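Local coordinates for hypothetical protein Atu0240 (Agrobacterium tumefaciens str. C58, PDB 2GAX) that is of unknown function but has a DUF2000-type alpha/beta fold related to that of the PTH2 (peptidyl-tRNA hydrolase 2) clan, at residues V8-D13 / A24-G29; S28-Q33 / G114-A119; L84-M89 / S103-D108. All coordinates share one frame; numbering follows the deposited sequence.

Contact 1: residues V8-D13 / A24-G29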
# COMPACT_ATOMS: atom_id res chain seq x y z
N VAL A 8 5.06 -0.02 -0.23
CA VAL A 8 4.00 -0.75 -0.89
C VAL A 8 4.52 -2.15 -1.21
O VAL A 8 5.59 -2.27 -1.79
CB VAL A 8 3.62 -0.06 -2.23
CG1 VAL A 8 2.61 -0.90 -3.01
CG2 VAL A 8 3.11 1.36 -1.99
N ILE A 9 3.79 -3.19 -0.82
CA ILE A 9 4.17 -4.58 -1.12
C ILE A 9 3.09 -5.30 -1.93
O ILE A 9 1.95 -5.47 -1.48
CB ILE A 9 4.51 -5.44 0.15
CG1 ILE A 9 5.37 -4.68 1.16
CG2 ILE A 9 5.21 -6.75 -0.23
CD1 ILE A 9 4.59 -3.98 2.28
N LEU A 10 3.47 -5.75 -3.12
CA LEU A 10 2.55 -6.38 -4.06
C LEU A 10 2.80 -7.87 -4.18
O LEU A 10 3.91 -8.34 -3.95
CB LEU A 10 2.70 -5.72 -5.44
CG LEU A 10 2.45 -4.21 -5.43
CD1 LEU A 10 2.88 -3.58 -6.74
CD2 LEU A 10 0.98 -3.87 -5.10
N ARG A 11 1.77 -8.63 -4.51
CA ARG A 11 1.97 -10.06 -4.76
C ARG A 11 2.62 -10.18 -6.14
O ARG A 11 2.11 -9.61 -7.11
CB ARG A 11 0.64 -10.83 -4.69
CG ARG A 11 0.85 -12.33 -4.43
CD ARG A 11 -0.47 -13.06 -4.31
NE ARG A 11 -1.17 -13.17 -5.59
CZ ARG A 11 -2.45 -13.52 -5.71
NH1 ARG A 11 -3.17 -13.80 -4.63
NH2 ARG A 11 -3.02 -13.59 -6.90
N ASP A 12 3.74 -10.90 -6.25
CA ASP A 12 4.56 -10.79 -7.47
C ASP A 12 3.89 -11.34 -8.72
O ASP A 12 4.22 -10.93 -9.83
CB ASP A 12 5.97 -11.39 -7.29
CG ASP A 12 6.98 -10.83 -8.31
OD1 ASP A 12 6.77 -9.71 -8.86
OD2 ASP A 12 7.99 -11.53 -8.56
N ASP A 13 2.94 -12.25 -8.55
CA ASP A 13 2.32 -12.91 -9.71
C ASP A 13 1.21 -12.11 -10.42
O ASP A 13 0.66 -12.57 -11.42
CB ASP A 13 1.88 -14.33 -9.36
CG ASP A 13 0.75 -14.36 -8.35
OD1 ASP A 13 0.46 -13.32 -7.73
OD2 ASP A 13 0.16 -15.45 -8.16
N ALA A 24 -2.41 2.11 -6.84
CA ALA A 24 -3.19 3.33 -6.85
C ALA A 24 -4.15 3.34 -5.66
O ALA A 24 -4.20 4.33 -4.90
CB ALA A 24 -3.94 3.45 -8.15
N PHE A 25 -4.89 2.25 -5.48
CA PHE A 25 -5.83 2.15 -4.37
C PHE A 25 -5.16 2.15 -3.01
O PHE A 25 -5.57 2.88 -2.10
CB PHE A 25 -6.71 0.93 -4.53
CG PHE A 25 -7.83 1.14 -5.49
CD1 PHE A 25 -9.01 1.75 -5.08
CD2 PHE A 25 -7.71 0.76 -6.82
CE1 PHE A 25 -10.06 1.97 -5.98
CE2 PHE A 25 -8.76 0.97 -7.73
CZ PHE A 25 -9.93 1.57 -7.30
N LEU A 26 -4.09 1.38 -2.86
CA LEU A 26 -3.36 1.38 -1.59
C LEU A 26 -2.88 2.79 -1.18
O LEU A 26 -2.97 3.17 -0.00
CB LEU A 26 -2.18 0.42 -1.65
CG LEU A 26 -2.52 -1.08 -1.77
CD1 LEU A 26 -1.25 -1.85 -2.07
CD2 LEU A 26 -3.21 -1.64 -0.52
N MSE A 27 -2.35 3.54 -2.14
CA MSE A 27 -1.81 4.86 -1.88
C MSE A 27 -2.90 5.85 -1.50
O MSE A 27 -2.67 6.76 -0.70
CB MSE A 27 -1.04 5.37 -3.11
CG MSE A 27 0.41 4.89 -3.13
SE MSE A 27 1.41 5.56 -1.53
CE MSE A 27 1.07 7.33 -1.68
N SER A 28 -4.10 5.65 -2.06
CA SER A 28 -5.23 6.53 -1.71
C SER A 28 -5.52 6.42 -0.20
O SER A 28 -5.84 7.43 0.46
CB SER A 28 -6.47 6.22 -2.57
OG SER A 28 -7.11 5.01 -2.21
N GLY A 29 -5.38 5.20 0.33
CA GLY A 29 -5.52 4.96 1.78
C GLY A 29 -4.41 5.61 2.59
O GLY A 29 -4.64 6.14 3.69
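Val-8 and Leu-26 meet in the first half of a beta-alpha-beta crossover. The crossover runs from strand 4-11 through helix 16-33 to strand 58-63, and the two strands are parallel neighbours in the central sheet. The helix lies on one face of that sheet. Val-8 points its side chain at the helix, and Leu-26 points back at the strand. Their CA atoms are 7.7 Å apart, the nearest pair between the two segments. The touch is made by methyl groups. Val-8 CG1 lies 4.1 Å from Leu-26 CD1, and the two side chains cross obliquely. CG1 is the branch that stands opposite the backbone N of Val-8 (chi1 174°). The same CD1 methyl of Leu-26 also faces Leu-10 CD2, at 4.3 Å. Leu-10 does not start straight at residues 24-29, but its end swings nearer and brings CD2 to the Leu-26 methyl. Both strand residues pack on Thr-23 as well, about one turn earlier in the helix. Ala-116 of strand 112-120 touches both Val-8 and Leu-26, so the apolar patch continues into the next strand. Ile-9, between Val-8 and Leu-10, points away and packs on helix 65-77. At the end of the strand, Arg-11 NE donates to Asp-13 OD1 in the loop that follows, a salt bridge of 2.7 Å. It meets the syn lone pair of the carboxylate, with the oxygen tilted 16° out of the guanidinium plane. Arg-11 NH1 has a second acid partner in Glu-87. The helix contact itself rests on methyl groups at van der Waals range. It is buried, with no polar group taking part, and is therefore held by dispersion and the exclusion of water rather than by directed bonds.

Contact 2: residues S28-Q33 / G114-A119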
# COMPACT_ATOMS: atom_id res chain seq x y z
N SER A 28 -4.10 5.65 -2.06
CA SER A 28 -5.23 6.53 -1.71
C SER A 28 -5.52 6.42 -0.20
O SER A 28 -5.84 7.43 0.46
CB SER A 28 -6.47 6.22 -2.57
OG SER A 28 -7.11 5.01 -2.21
N GLY A 29 -5.38 5.20 0.33
CA GLY A 29 -5.52 4.96 1.78
C GLY A 29 -4.41 5.61 2.59
O GLY A 29 -4.64 6.14 3.69
N ILE A 30 -3.19 5.54 2.07
CA ILE A 30 -2.04 6.16 2.73
C ILE A 30 -2.22 7.67 2.87
O ILE A 30 -1.98 8.24 3.93
CB ILE A 30 -0.72 5.78 2.02
CG1 ILE A 30 -0.49 4.27 2.13
CG2 ILE A 30 0.50 6.63 2.49
CD1 ILE A 30 -0.09 3.76 3.52
N VAL A 31 -2.70 8.32 1.81
CA VAL A 31 -2.95 9.76 1.85
C VAL A 31 -4.10 10.11 2.80
O VAL A 31 -3.99 11.06 3.61
CB VAL A 31 -3.14 10.34 0.44
CG1 VAL A 31 -3.43 11.82 0.50
CG2 VAL A 31 -1.87 10.11 -0.38
N ALA A 32 -5.18 9.32 2.73
CA ALA A 32 -6.34 9.52 3.62
C ALA A 32 -5.91 9.47 5.08
O ALA A 32 -6.34 10.30 5.88
CB ALA A 32 -7.42 8.46 3.35
N GLN A 33 -5.02 8.52 5.40
CA GLN A 33 -4.50 8.31 6.76
C GLN A 33 -3.56 9.44 7.23
O GLN A 33 -3.55 9.77 8.43
CB GLN A 33 -3.75 6.97 6.80
CG GLN A 33 -3.17 6.57 8.15
CD GLN A 33 -2.41 5.27 8.06
OE1 GLN A 33 -1.76 4.98 7.05
NE2 GLN A 33 -2.48 4.47 9.12
N GLY A 114 -1.94 -6.96 -2.15
CA GLY A 114 -1.12 -5.77 -1.90
C GLY A 114 -1.38 -5.19 -0.53
O GLY A 114 -2.47 -5.35 0.02
N MSE A 115 -0.37 -4.53 0.00
CA MSE A 115 -0.46 -3.79 1.26
C MSE A 115 0.46 -2.59 1.19
O MSE A 115 1.51 -2.64 0.55
CB MSE A 115 -0.05 -4.67 2.44
CG MSE A 115 -0.26 -4.02 3.81
SE MSE A 115 0.37 -5.19 5.28
CE MSE A 115 2.11 -4.39 5.62
N ALA A 116 0.06 -1.50 1.82
CA ALA A 116 0.94 -0.36 1.99
C ALA A 116 0.87 0.08 3.41
O ALA A 116 -0.18 -0.01 4.05
CB ALA A 116 0.54 0.81 1.09
N LEU A 117 1.98 0.63 3.87
CA LEU A 117 2.04 1.17 5.22
C LEU A 117 2.97 2.38 5.27
O LEU A 117 3.85 2.54 4.41
CB LEU A 117 2.51 0.09 6.19
CG LEU A 117 3.97 -0.39 6.21
CD1 LEU A 117 4.29 -1.08 7.56
CD2 LEU A 117 4.32 -1.29 5.02
N ARG A 118 2.73 3.22 6.27
CA ARG A 118 3.62 4.31 6.64
C ARG A 118 3.81 4.20 8.15
O ARG A 118 2.84 4.32 8.92
CB ARG A 118 3.01 5.66 6.30
CG ARG A 118 3.81 6.86 6.81
CD ARG A 118 3.13 8.17 6.43
NE ARG A 118 4.00 9.31 6.67
CZ ARG A 118 4.12 9.93 7.85
NH1 ARG A 118 3.41 9.53 8.90
NH2 ARG A 118 4.95 10.96 7.97
N ALA A 119 5.05 3.97 8.57
CA ALA A 119 5.36 3.83 10.00
C ALA A 119 6.82 4.15 10.27
O ALA A 119 7.63 4.25 9.35
CB ALA A 119 5.04 2.43 10.47
O HOH W 1 0.10 2.91 7.26
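Ile-30 reaches from the helix onto the backbone of strand 114-119. Its CG1 branch leads the way, set opposite the carbonyl carbon of Ile-30 (chi1 -64°). A second bend at chi2 (-72°) turns CD1 onto the strand. Ile-30 CG1 meets Ala-116 CB at 3.8 Å. The terminal Ile-30 CD1 lies just as close to Leu-117 CA, at 3.8 Å, and 4.0 Å from Arg-118 N. The methyl thus rests on the main chain of Leu-117 as well as on the Ala-116 methyl. Ala-116 points toward the helix, and its small side chain probably lets Ile-30 come this close to the strand. Leu-117 points away, to the other face of the sheet, where it packs on Val-124 and Ile-127 of helix 121-127. The axes of the short segments 28-33 and 114-119 come within 8.6 Å and run nearly the same way, 26° apart. This is the layered alpha/beta arrangement, with the last turns of helix 16-33 lying over strand 112-120 of the mixed sheet. Gln-33 is fully extended through its first two torsions. A water can donate a hydrogen bond to Gln-33 OE1 at 2.8 Å, though it has other acceptors in reach. Arg-118 N donates to the same water, also at 2.8 Å. The water can so link a helix side chain to the strand backbone, while Gln-33 NE2 bonds to Thr-81 O. The Arg-118 side chain starts toward the helix, but its straight methylene chain carries the guanidinium off. There NE bonds to Gln-56 OE1, and NH2 forms a salt bridge with a phosphate ion, probably from the crystallisation liquor.

Contact 3: residues L84-M89 / S103-D108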
# COMPACT_ATOMS: atom_id res chain seq x y z
N LEU A 84 -4.94 -2.24 2.53
CA LEU A 84 -4.93 -3.66 2.17
C LEU A 84 -5.89 -3.94 1.03
O LEU A 84 -6.98 -3.35 0.95
CB LEU A 84 -5.28 -4.54 3.37
CG LEU A 84 -4.73 -5.98 3.34
CD1 LEU A 84 -3.24 -6.03 3.59
CD2 LEU A 84 -5.48 -6.88 4.31
N TYR A 85 -5.48 -4.84 0.15
CA TYR A 85 -6.22 -5.18 -1.07
C TYR A 85 -6.12 -6.70 -1.21
O TYR A 85 -5.01 -7.25 -1.22
CB TYR A 85 -5.55 -4.48 -2.26
CG TYR A 85 -6.38 -4.30 -3.51
CD1 TYR A 85 -6.61 -3.01 -4.03
CD2 TYR A 85 -6.93 -5.39 -4.19
CE1 TYR A 85 -7.38 -2.83 -5.20
CE2 TYR A 85 -7.68 -5.22 -5.35
CZ TYR A 85 -7.90 -3.95 -5.84
OH TYR A 85 -8.64 -3.80 -6.99
N ILE A 86 -7.27 -7.37 -1.28
CA ILE A 86 -7.32 -8.84 -1.42
C ILE A 86 -7.76 -9.20 -2.84
O ILE A 86 -8.36 -8.39 -3.54
CB ILE A 86 -8.25 -9.54 -0.37
CG1 ILE A 86 -9.73 -9.12 -0.53
CG2 ILE A 86 -7.77 -9.26 1.06
CD1 ILE A 86 -10.71 -10.04 0.20
N GLU A 87 -7.46 -10.43 -3.25
CA GLU A 87 -7.73 -10.91 -4.61
C GLU A 87 -9.20 -10.75 -5.03
O GLU A 87 -9.49 -10.37 -6.17
CB GLU A 87 -7.31 -12.37 -4.73
CG GLU A 87 -7.22 -12.89 -6.17
CD GLU A 87 -6.74 -14.33 -6.24
OE1 GLU A 87 -5.68 -14.62 -5.67
OE2 GLU A 87 -7.44 -15.17 -6.85
N GLU A 88 -10.11 -11.05 -4.10
CA GLU A 88 -11.53 -11.04 -4.39
C GLU A 88 -12.03 -9.66 -4.76
O GLU A 88 -13.06 -9.54 -5.41
CB GLU A 88 -12.34 -11.60 -3.23
CG GLU A 88 -12.30 -13.11 -3.07
CD GLU A 88 -11.02 -13.65 -2.47
OE1 GLU A 88 -10.14 -12.87 -2.04
OE2 GLU A 88 -10.89 -14.89 -2.42
N MSE A 89 -11.30 -8.61 -4.36
CA MSE A 89 -11.70 -7.24 -4.69
C MSE A 89 -11.57 -6.88 -6.18
O MSE A 89 -12.04 -5.83 -6.61
CB MSE A 89 -10.95 -6.23 -3.80
CG MSE A 89 -11.43 -6.28 -2.37
SE MSE A 89 -10.22 -5.37 -1.13
CE MSE A 89 -10.05 -3.64 -2.03
N SER A 103 -14.62 -8.27 4.36
CA SER A 103 -15.04 -8.69 5.72
C SER A 103 -15.24 -10.21 5.84
O SER A 103 -15.45 -10.73 6.94
CB SER A 103 -16.31 -7.94 6.15
OG SER A 103 -17.47 -8.45 5.52
N HIS A 104 -15.18 -10.92 4.70
CA HIS A 104 -15.36 -12.38 4.67
C HIS A 104 -14.09 -13.15 4.97
O HIS A 104 -14.12 -14.39 5.08
CB HIS A 104 -15.95 -12.84 3.32
CG HIS A 104 -17.34 -12.35 3.07
ND1 HIS A 104 -17.96 -12.47 1.85
CD2 HIS A 104 -18.22 -11.71 3.88
CE1 HIS A 104 -19.17 -11.95 1.92
NE2 HIS A 104 -19.36 -11.48 3.14
N PHE A 105 -12.97 -12.43 5.10
CA PHE A 105 -11.67 -13.03 5.35
C PHE A 105 -10.95 -12.44 6.55
O PHE A 105 -11.23 -11.31 6.97
CB PHE A 105 -10.77 -12.96 4.10
CG PHE A 105 -11.38 -13.60 2.89
CD1 PHE A 105 -11.12 -14.93 2.58
CD2 PHE A 105 -12.27 -12.89 2.09
CE1 PHE A 105 -11.71 -15.53 1.45
CE2 PHE A 105 -12.88 -13.49 0.96
CZ PHE A 105 -12.60 -14.81 0.67
N SER A 106 -10.02 -13.22 7.09
CA SER A 106 -9.20 -12.85 8.23
C SER A 106 -7.74 -13.02 7.77
O SER A 106 -7.51 -13.58 6.70
CB SER A 106 -9.51 -13.78 9.40
OG SER A 106 -9.18 -15.12 9.05
N PRO A 107 -6.75 -12.49 8.52
CA PRO A 107 -5.35 -12.60 8.08
C PRO A 107 -4.85 -14.02 7.80
O PRO A 107 -4.00 -14.21 6.93
CB PRO A 107 -4.56 -11.96 9.22
CG PRO A 107 -5.53 -11.02 9.84
CD PRO A 107 -6.86 -11.71 9.77
N ASP A 108 -5.38 -15.01 8.52
CA ASP A 108 -4.98 -16.40 8.25
C ASP A 108 -5.61 -17.01 6.98
O ASP A 108 -5.13 -18.02 6.48
CB ASP A 108 -5.16 -17.31 9.48
CG ASP A 108 -6.62 -17.49 9.88
OD1 ASP A 108 -7.34 -16.48 10.07
OD2 ASP A 108 -7.05 -18.66 10.05
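The backbones stay well apart: Ile-86 CA is 9.1 Å from Phe-105 CA, where the end of strand 83-86 faces an irregular loop. After Ile-86 the chain turns into a 3-10 segment, closed by the bond from Met-89 N to Ile-86 O at 3.1 Å. The turn brings Glu-88 alongside Ile-86, and both point at the loop. Phe-105 points back and meets both side chains. Ile-86 CD1 lies 3.8 Å from Phe-105 CD2, approaching the ring obliquely. Ile-86 CG1 sits between the backbone N and the carbonyl carbon (chi1 64°), and this carries CD1 out to the ring. The side chains of Glu-88 and Phe-105 cross at about a right angle, while the carboxylate plane is turned 32° from the ring plane. The Glu-88 chain bends at chi2 (76°), which lays the carboxylate across the outer end of Phe-105. OE1 lies over one ring face, and OE2 comes to 3.5 Å from Phe-105 CZ. Ala-110 touches both Ile-86 and Phe-105, and Glu-88 also touches Lys-111. The site joins the edge strand 83-86 to the loop between helix 95-102 and strand 112-120. A carboxylate oxygen over the ring face is probably electrostatically unfavourable, if weakly so. The gain likely comes from the packing of Glu-88 CG and CD and Ile-86 CD1 on the ring.

Overall arrangement
All three contacts reach the same mixed sheet. Contacts 1 and 2 lie about 9 Å apart between centres and share helix 16-33, which spans the neighbouring strands 4-11 and 112-120. Ile-9 N and Met-115 O join these strands by a probable hydrogen bond of 2.7 Å. Contact 3 is farther out, with its centre about 13 Å from that of contact 1 and 16 Å from that of contact 2. It lies at edge strand 83-86, which pairs with strand 112-120. Along the chain contact 1 closes first, and contact 3 falls between the two halves of contact 2. Contacts 1 and 2 thus pack one helix over two adjoining strands, while contact 3 joins the edge strand to the loop after helix 95-102.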